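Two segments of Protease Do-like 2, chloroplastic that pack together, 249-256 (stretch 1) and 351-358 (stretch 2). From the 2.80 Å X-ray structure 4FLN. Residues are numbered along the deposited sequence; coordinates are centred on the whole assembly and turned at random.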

# COMPACT_ATOMS: atom_id res chain seq x y z
N TYR B 249 -37.06 -23.52 13.53
CA TYR B 249 -37.01 -22.27 12.78
C TYR B 249 -37.47 -22.48 11.33
O TYR B 249 -36.86 -23.23 10.59
N THR B 250 -38.57 -21.83 10.95
CA THR B 250 -39.08 -21.93 9.58
C THR B 250 -38.75 -20.72 8.71
O THR B 250 -39.07 -20.69 7.52
N GLY B 251 -38.12 -19.72 9.31
CA GLY B 251 -37.64 -18.58 8.55
C GLY B 251 -38.66 -17.53 8.15
O GLY B 251 -39.80 -17.54 8.59
N TYR B 252 -38.20 -16.60 7.31
CA TYR B 252 -39.00 -15.48 6.83
C TYR B 252 -39.26 -15.62 5.32
O TYR B 252 -38.32 -15.75 4.53
N PRO B 253 -40.54 -15.62 4.92
CA PRO B 253 -40.85 -15.91 3.52
C PRO B 253 -40.51 -14.77 2.56
O PRO B 253 -40.33 -13.63 2.98
N CYS B 254 -40.40 -15.11 1.28
CA CYS B 254 -40.26 -14.10 0.24
C CYS B 254 -41.37 -14.31 -0.80
O CYS B 254 -41.96 -15.39 -0.90
N LEU B 255 -41.65 -13.26 -1.56
CA LEU B 255 -42.70 -13.31 -2.56
C LEU B 255 -42.23 -14.03 -3.81
O LEU B 255 -43.05 -14.38 -4.66
N GLY B 256 -40.91 -14.22 -3.93
CA GLY B 256 -40.31 -14.93 -5.04
C GLY B 256 -40.32 -14.22 -6.38
O GLY B 256 -40.46 -14.85 -7.43
N GLN B 351 -54.09 -15.02 -5.03
CA GLN B 351 -53.48 -15.47 -3.78
C GLN B 351 -52.12 -16.11 -4.06
O GLN B 351 -51.96 -16.80 -5.07
N VAL B 352 -51.16 -15.89 -3.18
CA VAL B 352 -49.83 -16.46 -3.34
C VAL B 352 -49.32 -17.07 -2.05
O VAL B 352 -49.40 -16.44 -0.99
N VAL B 353 -48.80 -18.28 -2.12
CA VAL B 353 -48.14 -18.87 -0.97
C VAL B 353 -46.75 -18.27 -0.87
O VAL B 353 -46.06 -18.13 -1.88
N LEU B 354 -46.35 -17.90 0.34
CA LEU B 354 -45.03 -17.33 0.57
C LEU B 354 -44.11 -18.32 1.28
O LEU B 354 -44.38 -18.74 2.39
N ARG B 355 -43.00 -18.67 0.64
CA ARG B 355 -42.02 -19.50 1.32
C ARG B 355 -40.67 -18.80 1.35
O ARG B 355 -40.43 -17.89 0.56
N PRO B 356 -39.80 -19.21 2.28
CA PRO B 356 -38.44 -18.67 2.37
C PRO B 356 -37.69 -18.89 1.07
O PRO B 356 -37.96 -19.86 0.37
N ARG B 357 -36.77 -17.99 0.75
CA ARG B 357 -36.03 -18.08 -0.50
C ARG B 357 -35.31 -19.42 -0.62
O ARG B 357 -34.76 -19.93 0.37
N VAL B 358 -35.31 -19.98 -1.82
CA VAL B 358 -34.53 -21.18 -2.14
C VAL B 358 -33.23 -20.77 -2.85
O VAL B 358 -33.25 -20.29 -3.98

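Side-chain packing between stretches 249-256 and 351-358 of Protease Do-like 2, two segments of one chain that bury 407 Å² between them, with Cys 254, Leu 354 and Pro 253 covering the most surface. Cys 254 is held by its backbone: its N donates a straight hydrogen bond to Arg 355 O (2.9 Å, N-H...O angle 180°). The direct bond is not reciprocated from Cys 254 O; instead water 2 donates to Cys 254 O (2.7 Å) and accepts from Arg 355 N (3.3 Å), so water 2 links the two backbones where no direct bond forms. The CA-to-CB bond of Cys 254 runs sideways to stretch 2, and chi1 of 73° (p) places SG beside the chain at Arg 357, 3.8 Å from Arg 357 CA and 4.0 Å from Arg 357 CB. Leu 354 points toward stretch 1 with an m,t rotamer (chi1 -42°, chi2 174°); it meets Pro 253 and Leu 255 with its side chain, and lies against Cys 254 O (3.9 Å from Leu 354 CA). Its CB lies 3.5 Å from Pro 253 CB, a tight apolar contact near the backbone, while its CD2 reaches 3.9 Å from Leu 255 CD1. Pro 253, whose ring has a C-gamma endo pucker, sets its CB sideways, also 3.5 Å from Leu 354 O; its CA makes a CA-H...O contact with Arg 355 O (3.6 Å, angle at H 120°), so that this carbonyl faces both Pro 253 CA and Cys 254 N. Leu 255 starts out away from stretch 2, but its t,p rotamer (chi1 178°, chi2 51°) brings the end of the side chain back. There CD1 joins Leu 354 CD2 and also Val 352 CG1 (4.0 Å), the latter belonging to a t rotamer whose CA-to-CB bond points toward stretch 1. These three aliphatic side chains make a small buried apolar cluster. On the N-terminal side of Pro 253, stretch 1 contributes carbonyl oxygens. Pro 356 directs its CA-to-CB bond away overall, yet its ring CG lies 3.8 Å from Thr 250 O and its CA 3.6 Å from Tyr 252 O. The CA-to-CB bond of Thr 250 (chi1 p) runs sideways, and OG1 is hydrogen-bonded elsewhere in the structure. Tyr 252, an m rotamer, points away; its carbonyl accepts from water 1 (O to water 2.9 Å), which in turn accepts from Arg 357 N (3.1 Å), a second solvent link between the backbones. The CA-to-CB bond of Arg 357 (chi1 t) runs sideways, and its NE and NH2 find partners elsewhere. Arg 355 points away with an m chi1, leaving its backbone to make the contacts.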

# COMPACT_ATOMS: atom_id res chain seq x y z
CB TYR B 249 -35.58 -21.71 12.83
CG TYR B 249 -35.36 -20.49 11.97
CD1 TYR B 249 -35.83 -19.25 12.38
CD2 TYR B 249 -34.69 -20.58 10.76
CE1 TYR B 249 -35.64 -18.13 11.61
CE2 TYR B 249 -34.50 -19.46 9.97
CZ TYR B 249 -34.97 -18.23 10.40
OH TYR B 249 -34.79 -17.10 9.64
CB THR B 250 -40.60 -22.16 9.57
OG1 THR B 250 -41.24 -21.12 10.32
CG2 THR B 250 -40.94 -23.50 10.18
CB TYR B 252 -38.29 -14.16 7.16
CG TYR B 252 -38.00 -13.99 8.62
CD1 TYR B 252 -38.73 -13.11 9.40
CD2 TYR B 252 -36.99 -14.73 9.24
CE1 TYR B 252 -38.47 -12.95 10.76
CE2 TYR B 252 -36.73 -14.59 10.60
CZ TYR B 252 -37.47 -13.69 11.35
OH TYR B 252 -37.23 -13.53 12.69
CB PRO B 253 -42.37 -16.16 3.56
CG PRO B 253 -42.84 -15.36 4.71
CD PRO B 253 -41.74 -15.33 5.72
CB CYS B 254 -38.89 -14.18 -0.44
SG CYS B 254 -38.68 -15.61 -1.52
CB LEU B 255 -43.13 -11.89 -2.92
CG LEU B 255 -44.20 -11.75 -4.00
CD1 LEU B 255 -45.43 -12.64 -3.71
CD2 LEU B 255 -44.59 -10.28 -4.15
CB GLN B 351 -54.36 -16.48 -3.07
CG GLN B 351 -55.76 -16.02 -2.79
CD GLN B 351 -56.57 -17.08 -2.06
OE1 GLN B 351 -56.44 -17.25 -0.85
NE2 GLN B 351 -57.41 -17.81 -2.81
CB VAL B 352 -48.81 -15.43 -3.80
CG1 VAL B 352 -47.48 -16.11 -4.07
CG2 VAL B 352 -49.30 -14.71 -5.05
CB VAL B 353 -48.01 -20.41 -1.09
CG1 VAL B 353 -47.31 -20.98 0.15
CG2 VAL B 353 -49.37 -21.06 -1.29
CB LEU B 354 -45.14 -16.06 1.40
CG LEU B 354 -46.28 -15.13 1.01
CD1 LEU B 354 -46.38 -13.98 2.00
CD2 LEU B 354 -46.07 -14.65 -0.40
CB ARG B 355 -41.93 -20.89 0.67
CG ARG B 355 -43.21 -21.70 0.82
CD ARG B 355 -42.94 -23.09 1.37
NE ARG B 355 -43.34 -23.22 2.77
CZ ARG B 355 -44.38 -23.93 3.19
NH1 ARG B 355 -45.13 -24.59 2.33
NH2 ARG B 355 -44.66 -23.99 4.49
CB PRO B 356 -37.81 -19.49 3.51
CG PRO B 356 -38.74 -20.60 3.78
CD PRO B 356 -40.09 -20.15 3.38
CB ARG B 357 -35.02 -16.94 -0.59
CG ARG B 357 -34.67 -16.57 -2.01
CD ARG B 357 -34.51 -15.06 -2.15
NE ARG B 357 -34.47 -14.66 -3.55
CZ ARG B 357 -33.37 -14.66 -4.28
NH1 ARG B 357 -32.21 -15.02 -3.74
NH2 ARG B 357 -33.41 -14.28 -5.55
CB VAL B 358 -35.33 -22.13 -3.06
CG1 VAL B 358 -34.47 -23.29 -3.54
CG2 VAL B 358 -36.58 -22.63 -2.35
O HOH W 1 -36.47 -15.38 2.38
O HOH W 2 -41.75 -17.76 -2.23